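Long-range contact in extracellular solute-binding protein family 1 (Alicyclobacillus acidocaldarius subsp. acidocaldarius, PDB 4OVJ), which probably captures a solute outside the cell and delivers it to an ABC transporter: residues Phe65-Val76 with Met85-Tyr95. Residues are numbered along the deposited sequence; the frame is centred on the assembly and turned at random.
Sequences FNQYFTKLSTEV and MQMDYEYIDAY
Tyr95 is the knob of this contact: its ring drops into the hollow on helix 65-77 walled by Phe69, Leu72, Ser73 and Val76. With CG anti to the carbonyl carbon (chi1 -80°), the Tyr95 ring is directed at the helix, hydroxyl first, OH lying 3.7 Å from Leu72 CG. Val76 CG2 fits against the ring edge, 4.0 Å from Tyr95 CE2, while the bent chain of Met87, a selenomethionine like Met85, lays its CE over one face of the same ring. Beside the hydroxyl, a water bonded to Tyr95 OH donates to Phe69 O, 2.8 Å away, and so ties the knob to the helix backbone. One turn back, Phe69 is the bump pushed the other way. Tyr91 CD2 lies over one face of its ring, 3.6 Å from Phe69 CD1, the planes meeting obliquely at 38°; Tyr68 CD2 lies over the opposite face, and the selenium (SE) of Met87 makes a Met-aromatic contact at the edge. The helix packs against strand 84-87, the turn that follows it and the start of helix 92-98, within one alpha/beta lobe of the periplasmic-binding-protein fold, where this strand runs parallel to strand 25-31. Trp32, just beyond that neighbouring strand, adds its ring to those of Phe65, Tyr68 and Phe69. Tyr68, CG anti to the backbone N (chi1 170°), stretches to the strand and donates from OH to Gln86 O (2.7 Å), in the carbonyl plane and on a lone pair. Near the start of the helix, the Phe65 ring edge meets the Asp88 carboxylate nearly at right angles, CE2 to CG 3.5 Å, while Asp88 OD2 accepts from Glu90 N in an Asx turn.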
ATOM      1  N   PHE A  65      11.524   5.187  12.004  1.00 10.65           N
ATOM      2  CA  PHE A  65      12.079   4.325  10.951  1.00 10.86           C
ATOM      3  C   PHE A  65      13.598   4.415  10.796  1.00 10.83           C
ATOM      4  O   PHE A  65      14.295   3.423  10.948  1.00 10.01           O
ATOM      5  CB  PHE A  65      11.363   4.656   9.627  1.00 11.73           C
ATOM      6  CG  PHE A  65      11.741   3.771   8.461  1.00 12.33           C
ATOM      7  CD1 PHE A  65      12.803   4.094   7.644  1.00 14.21           C
ATOM      8  CD2 PHE A  65      10.979   2.649   8.153  1.00 13.69           C
ATOM      9  CE1 PHE A  65      13.131   3.287   6.563  1.00 15.70           C
ATOM     10  CE2 PHE A  65      11.292   1.846   7.066  1.00 14.80           C
ATOM     11  CZ  PHE A  65      12.374   2.163   6.274  1.00 14.78           C
ATOM     12  N   ASN A  66      14.112   5.601  10.491  0.50 11.55           N
ATOM     13  CA  ASN A  66      15.535   5.727  10.196  0.50 13.07           C
ATOM     14  C   ASN A  66      16.404   5.418  11.413  0.50 11.87           C
ATOM     15  O   ASN A  66      17.442   4.758  11.297  0.50 12.05           O
ATOM     16  CB  ASN A  66      15.847   7.121   9.654  0.50 15.12           C
ATOM     17  CG  ASN A  66      15.361   7.322   8.232  0.50 17.04           C
ATOM     18  OD1 ASN A  66      15.346   6.393   7.426  0.50 15.88           O
ATOM     19  ND2 ASN A  66      14.985   8.553   7.908  0.50 18.22           N
ATOM     20  N   GLN A  67      15.969   5.874  12.582  0.50 12.43           N
ATOM     21  CA  GLN A  67      16.706   5.617  13.817  0.50 13.08           C
ATOM     22  C   GLN A  67      16.769   4.124  14.086  0.50 10.99           C
ATOM     23  O   GLN A  67      17.827   3.577  14.404  0.50 10.90           O
ATOM     24  CB  GLN A  67      16.045   6.317  14.998  0.50 15.79           C
ATOM     25  CG  GLN A  67      16.830   6.188  16.292  0.50 18.56           C
ATOM     26  CD  GLN A  67      16.140   6.861  17.456  0.50 22.29           C
ATOM     27  OE1 GLN A  67      16.099   6.328  18.562  0.50 26.29           O
ATOM     28  NE2 GLN A  67      15.594   8.041  17.212  0.50 18.04           N
ATOM     29  N   TYR A  68      15.625   3.467  13.936  1.00  9.90           N
ATOM     30  CA  TYR A  68      15.522   2.021  14.139  1.00  9.26           C
ATOM     31  C   TYR A  68      16.466   1.258  13.227  1.00  8.47           C
ATOM     32  O   TYR A  68      17.258   0.444  13.699  1.00  8.57           O
ATOM     33  CB  TYR A  68      14.102   1.558  13.901  1.00  8.91           C
ATOM     34  CG  TYR A  68      13.910   0.065  13.848  1.00  8.00           C
ATOM     35  CD1 TYR A  68      13.860  -0.696  15.006  1.00  9.02           C
ATOM     36  CD2 TYR A  68      13.729  -0.582  12.629  1.00  8.21           C
ATOM     37  CE1 TYR A  68      13.663  -2.068  14.951  1.00  7.91           C
ATOM     38  CE2 TYR A  68      13.504  -1.941  12.567  1.00  8.24           C
ATOM     39  CZ  TYR A  68      13.481  -2.681  13.737  1.00  8.40           C
ATOM     40  OH  TYR A  68      13.231  -4.020  13.688  1.00  8.87           O
ATOM     41  N   PHE A  69      16.421   1.546  11.930  1.00  8.40           N
ATOM     42  CA  PHE A  69      17.254   0.785  10.995  1.00  9.09           C
ATOM     43  C   PHE A  69      18.733   1.085  11.118  1.00  9.57           C
ATOM     44  O   PHE A  69      19.564   0.193  10.935  1.00  9.99           O
ATOM     45  CB  PHE A  69      16.752   0.910   9.561  1.00  9.53           C
ATOM     46  CG  PHE A  69      15.601  -0.007   9.281  1.00  9.77           C
ATOM     47  CD1 PHE A  69      15.808  -1.379   9.197  1.00 11.22           C
ATOM     48  CD2 PHE A  69      14.313   0.479   9.159  1.00 10.05           C
ATOM     49  CE1 PHE A  69      14.756  -2.254   8.966  1.00  9.77           C
ATOM     50  CE2 PHE A  69      13.267  -0.393   8.935  1.00  9.54           C
ATOM     51  CZ  PHE A  69      13.490  -1.755   8.840  1.00  9.71           C
ATOM     52  N   THR A  70      19.061   2.322  11.459  1.00  9.68           N
ATOM     53  CA  THR A  70      20.453   2.678  11.676  1.00 10.53           C
ATOM     54  C   THR A  70      21.038   1.865  12.843  1.00 10.38           C
ATOM     55  O   THR A  70      22.118   1.269  12.724  1.00 10.78           O
ATOM     56  CB  THR A  70      20.578   4.185  11.895  1.00 12.09           C
ATOM     57  OG1 THR A  70      20.109   4.861  10.716  1.00 12.73           O
ATOM     58  CG2 THR A  70      22.020   4.575  12.164  1.00 12.77           C
ATOM     59  N   LYS A  71      20.315   1.818  13.956  0.50 10.69           N
ATOM     60  CA  LYS A  71      20.761   1.046  15.114  0.50 11.81           C
ATOM     61  C   LYS A  71      20.719  -0.449  14.838  0.50 11.12           C
ATOM     62  O   LYS A  71      21.634  -1.167  15.206  0.50 11.40           O
ATOM     63  CB  LYS A  71      19.912   1.361  16.345  0.50 13.96           C
ATOM     64  CG  LYS A  71      20.086   2.777  16.855  0.50 17.55           C
ATOM     65  CD  LYS A  71      19.755   2.922  18.333  0.50 22.52           C
ATOM     66  CE  LYS A  71      19.664   4.387  18.742  0.50 25.42           C
ATOM     67  NZ  LYS A  71      18.618   5.153  18.022  0.50 25.19           N
ATOM     68  N   LEU A  72      19.656  -0.916  14.185  1.00 10.30           N
ATOM     69  CA  LEU A  72      19.491  -2.353  13.935  1.00 10.68           C
ATOM     70  C   LEU A  72      20.661  -2.899  13.124  1.00 10.37           C
ATOM     71  O   LEU A  72      21.171  -3.971  13.420  1.00 12.58           O
ATOM     72  CB  LEU A  72      18.199  -2.651  13.202  1.00 10.47           C
ATOM     73  CG  LEU A  72      17.821  -4.132  13.023  1.00 10.84           C
ATOM     74  CD1 LEU A  72      17.499  -4.761  14.372  1.00 12.43           C
ATOM     75  CD2 LEU A  72      16.632  -4.221  12.080  1.00 10.88           C
ATOM     76  N   SER A  73      21.104  -2.144  12.122  1.00 11.00           N
ATOM     77  CA  SER A  73      22.228  -2.596  11.297  1.00 13.47           C
ATOM     78  C   SER A  73      23.461  -2.891  12.151  1.00 15.21           C
ATOM     79  O   SER A  73      24.106  -3.933  11.993  1.00 16.06           O
ATOM     80  CB  SER A  73      22.575  -1.560  10.238  1.00 14.22           C
ATOM     81  OG  SER A  73      23.685  -2.000   9.497  1.00 18.72           O
ATOM     82  N   THR A  74      23.787  -1.977  13.056  0.50 14.81           N
ATOM     83  CA  THR A  74      24.961  -2.157  13.912  0.50 16.42           C
ATOM     84  C   THR A  74      24.768  -3.267  14.953  0.50 16.48           C
ATOM     85  O   THR A  74      25.702  -4.025  15.229  0.50 17.93           O
ATOM     86  CB  THR A  74      25.357  -0.835  14.588  0.50 18.19           C
ATOM     87  OG1 THR A  74      25.757   0.099  13.580  0.50 18.63           O
ATOM     88  CG2 THR A  74      26.517  -1.048  15.540  0.50 19.73           C
ATOM     89  N   GLU A  75      23.563  -3.379  15.514  1.00 15.67           N
ATOM     90  CA  GLU A  75      23.265  -4.412  16.519  1.00 18.85           C
ATOM     91  C   GLU A  75      23.290  -5.820  15.902  1.00 17.40           C
ATOM     92  O   GLU A  75      23.858  -6.756  16.470  1.00 18.86           O
ATOM     93  CB  GLU A  75      21.915  -4.159  17.207  1.00 21.47           C
ATOM     94  CG  GLU A  75      21.865  -2.931  18.125  1.00 27.03           C
ATOM     95  CD  GLU A  75      22.754  -3.029  19.371  1.00 37.46           C
ATOM     96  OE1 GLU A  75      22.802  -4.096  20.026  1.00 46.83           O
ATOM     97  OE2 GLU A  75      23.397  -2.014  19.715  1.00 47.29           O
ATOM     98  N   VAL A  76      22.681  -5.963  14.734  1.00 14.92           N
ATOM     99  CA  VAL A  76      22.628  -7.249  14.051  1.00 15.74           C
ATOM    100  C   VAL A  76      24.033  -7.687  13.656  1.00 17.08           C
ATOM    101  O   VAL A  76      24.423  -8.827  13.901  1.00 17.62           O
ATOM    102  CB  VAL A  76      21.692  -7.191  12.831  1.00 15.65           C
ATOM    103  CG1 VAL A  76      21.793  -8.449  11.993  1.00 15.93           C
ATOM    104  CG2 VAL A  76      20.260  -7.007  13.308  1.00 15.88           C
HETATM  105  N   MSE A  85      11.906  -9.098  14.591  0.50  8.41           N
HETATM  106  CA  MSE A  85      12.290  -7.818  14.023  0.50  9.23           C
HETATM  107  C   MSE A  85      11.192  -7.364  13.119  0.50  8.30           C
HETATM  108  O   MSE A  85      10.799  -8.077  12.193  0.50  8.79           O
HETATM  109  CB  MSE A  85      13.544  -7.957  13.158  0.50 10.97           C
HETATM  110  CG  MSE A  85      14.837  -7.892  13.966  0.50 11.83           C
HETATM  111 SE   MSE A  85      16.380  -8.336  12.808  0.50 14.64          SE
HETATM  112  CE  MSE A  85      16.275 -10.280  13.063  0.50 12.01           C
ATOM    113  N   GLN A  86      10.687  -6.167  13.356  1.00  7.90           N
ATOM    114  CA  GLN A  86       9.852  -5.518  12.363  1.00  8.35           C
ATOM    115  C   GLN A  86      10.786  -5.156  11.192  1.00  8.75           C
ATOM    116  O   GLN A  86      11.915  -4.702  11.399  1.00  9.04           O
ATOM    117  CB  GLN A  86       9.150  -4.306  12.948  1.00  8.86           C
ATOM    118  CG  GLN A  86       7.959  -3.805  12.162  1.00  9.57           C
ATOM    119  CD  GLN A  86       7.233  -2.756  12.968  1.00  9.92           C
ATOM    120  OE1 GLN A  86       6.433  -3.062  13.849  1.00 12.29           O
ATOM    121  NE2 GLN A  86       7.552  -1.523  12.716  1.00 11.85           N
HETATM  122  N   MSE A  87      10.334  -5.426   9.973  1.00  8.59           N
HETATM  123  CA  MSE A  87      11.169  -5.306   8.783  1.00  9.97           C
HETATM  124  C   MSE A  87      10.418  -4.525   7.741  1.00  9.44           C
HETATM  125  O   MSE A  87       9.188  -4.502   7.729  1.00  9.01           O
HETATM  126  CB  MSE A  87      11.533  -6.718   8.340  1.00 12.72           C
HETATM  127  CG  MSE A  87      12.425  -6.838   7.104  1.00 13.02           C
HETATM  128 SE   MSE A  87      14.170  -5.960   7.320  1.00 15.27          SE
HETATM  129  CE  MSE A  87      14.718  -6.477   9.135  1.00 15.38           C
ATOM    130  N   ASP A  88      11.173  -3.868   6.870  1.00 10.22           N
ATOM    131  CA  ASP A  88      10.614  -3.083   5.789  1.00 10.31           C
ATOM    132  C   ASP A  88      11.016  -3.663   4.430  1.00  9.72           C
ATOM    133  O   ASP A  88      12.098  -4.244   4.268  1.00 10.56           O
ATOM    134  CB  ASP A  88      11.075  -1.639   5.854  1.00 11.91           C
ATOM    135  CG  ASP A  88      10.317  -0.750   4.862  1.00 14.01           C
ATOM    136  OD1 ASP A  88       9.123  -0.447   5.113  1.00 19.97           O
ATOM    137  OD2 ASP A  88      10.909  -0.362   3.827  1.00 17.65           O
ATOM    138  N   TYR A  89      10.138  -3.479   3.452  1.00  9.52           N
ATOM    139  CA  TYR A  89      10.372  -3.947   2.082  1.00 10.36           C
ATOM    140  C   TYR A  89      11.703  -3.468   1.504  1.00 10.81           C
ATOM    141  O   TYR A  89      12.363  -4.210   0.768  1.00 15.14           O
ATOM    142  CB  TYR A  89       9.202  -3.515   1.188  1.00 10.52           C
ATOM    143  CG  TYR A  89       9.092  -4.238  -0.135  1.00 10.30           C
ATOM    144  CD1 TYR A  89       9.179  -5.627  -0.213  1.00 10.11           C
ATOM    145  CD2 TYR A  89       8.876  -3.530  -1.310  1.00 10.22           C
ATOM    146  CE1 TYR A  89       9.071  -6.288  -1.426  1.00 10.14           C
ATOM    147  CE2 TYR A  89       8.760  -4.174  -2.528  1.00 10.80           C
ATOM    148  CZ  TYR A  89       8.865  -5.558  -2.587  1.00  9.53           C
ATOM    149  OH  TYR A  89       8.758  -6.196  -3.799  1.00 10.83           O
ATOM    150  N   GLU A  90      12.101  -2.246   1.843  1.00 11.99           N
ATOM    151  CA  GLU A  90      13.370  -1.663   1.383  1.00 14.81           C
ATOM    152  C   GLU A  90      14.619  -2.453   1.829  1.00 14.64           C
ATOM    153  O   GLU A  90      15.637  -2.479   1.117  1.00 15.92           O
ATOM    154  CB  GLU A  90      13.480  -0.211   1.883  1.00 19.83           C
ATOM    155  CG  GLU A  90      14.812   0.464   1.565  1.00 27.20           C
ATOM    156  CD  GLU A  90      14.860   1.943   1.915  1.00 35.02           C
ATOM    157  OE1 GLU A  90      13.912   2.462   2.554  1.00 32.78           O
ATOM    158  OE2 GLU A  90      15.870   2.587   1.549  1.00 49.07           O
ATOM    159  N   TYR A  91      14.551  -3.058   3.008  1.00 13.51           N
ATOM    160  CA  TYR A  91      15.720  -3.663   3.637  1.00 13.28           C
ATOM    161  C   TYR A  91      15.717  -5.183   3.729  1.00 11.47           C
ATOM    162  O   TYR A  91      16.741  -5.794   4.069  1.00 11.97           O
ATOM    163  CB  TYR A  91      15.873  -3.089   5.036  1.00 14.06           C
ATOM    164  CG  TYR A  91      16.254  -1.621   5.054  1.00 16.53           C
ATOM    165  CD1 TYR A  91      17.419  -1.177   4.446  1.00 24.17           C
ATOM    166  CD2 TYR A  91      15.449  -0.689   5.672  1.00 17.31           C
ATOM    167  CE1 TYR A  91      17.765   0.165   4.463  1.00 26.92           C
ATOM    168  CE2 TYR A  91      15.788   0.647   5.707  1.00 18.12           C
ATOM    169  CZ  TYR A  91      16.938   1.071   5.103  1.00 22.73           C
ATOM    170  OH  TYR A  91      17.257   2.403   5.146  1.00 26.39           O
ATOM    171  N   ILE A  92      14.596  -5.813   3.411  1.00 10.19           N
ATOM    172  CA  ILE A  92      14.472  -7.242   3.641  1.00 11.60           C
ATOM    173  C   ILE A  92      15.472  -8.042   2.794  1.00 11.58           C
ATOM    174  O   ILE A  92      16.039  -9.019   3.283  1.00 12.22           O
ATOM    175  CB  ILE A  92      13.014  -7.737   3.463  1.00 12.93           C
ATOM    176  CG1 ILE A  92      12.880  -9.177   3.970  1.00 15.13           C
ATOM    177  CG2 ILE A  92      12.545  -7.582   2.023  1.00 13.69           C
ATOM    178  CD1 ILE A  92      11.444  -9.602   4.180  1.00 17.49           C
ATOM    179  N   ASP A  93      15.722  -7.610   1.553  1.00 11.73           N
ATOM    180  CA  ASP A  93      16.668  -8.326   0.693  1.00 12.77           C
ATOM    181  C   ASP A  93      18.042  -8.367   1.344  1.00 12.96           C
ATOM    182  O   ASP A  93      18.688  -9.425   1.382  1.00 14.13           O
ATOM    183  CB  ASP A  93      16.778  -7.675  -0.690  1.00 15.81           C
ATOM    184  CG  ASP A  93      17.813  -8.359  -1.578  1.00 19.41           C
ATOM    185  OD1 ASP A  93      17.500  -9.432  -2.136  1.00 24.71           O
ATOM    186  OD2 ASP A  93      18.939  -7.816  -1.730  1.00 24.37           O
ATOM    187  N   ALA A  94      18.488  -7.216   1.839  1.00 12.70           N
ATOM    188  CA  ALA A  94      19.826  -7.108   2.426  1.00 14.36           C
ATOM    189  C   ALA A  94      19.974  -8.032   3.634  1.00 13.62           C
ATOM    190  O   ALA A  94      20.926  -8.818   3.715  1.00 14.72           O
ATOM    191  CB  ALA A  94      20.124  -5.669   2.804  1.00 16.74           C
ATOM    192  N   TYR A  95      19.012  -7.960   4.559  1.00 12.26           N
ATOM    193  CA  TYR A  95      19.054  -8.797   5.762  1.00 10.77           C
ATOM    194  C   TYR A  95      18.970 -10.293   5.423  1.00 10.02           C
ATOM    195  O   TYR A  95      19.685 -11.109   6.005  1.00 11.54           O
ATOM    196  CB  TYR A  95      17.951  -8.384   6.744  1.00 11.36           C
ATOM    197  CG  TYR A  95      18.331  -7.163   7.551  1.00 10.61           C
ATOM    198  CD1 TYR A  95      18.081  -5.887   7.081  1.00 12.02           C
ATOM    199  CD2 TYR A  95      18.975  -7.286   8.771  1.00 12.94           C
ATOM    200  CE1 TYR A  95      18.437  -4.761   7.817  1.00 12.29           C
ATOM    201  CE2 TYR A  95      19.341  -6.169   9.504  1.00 14.63           C
ATOM    202  CZ  TYR A  95      19.075  -4.910   9.021  1.00 13.39           C
ATOM    203  OH  TYR A  95      19.452  -3.798   9.740  1.00 15.79           O
TER
HETATM  204  O   HOH W   1      16.479   3.867   7.204  1.00 30.46           O
HETATM  205  O   HOH W   2      19.350  -1.486   8.683  1.00 18.57           O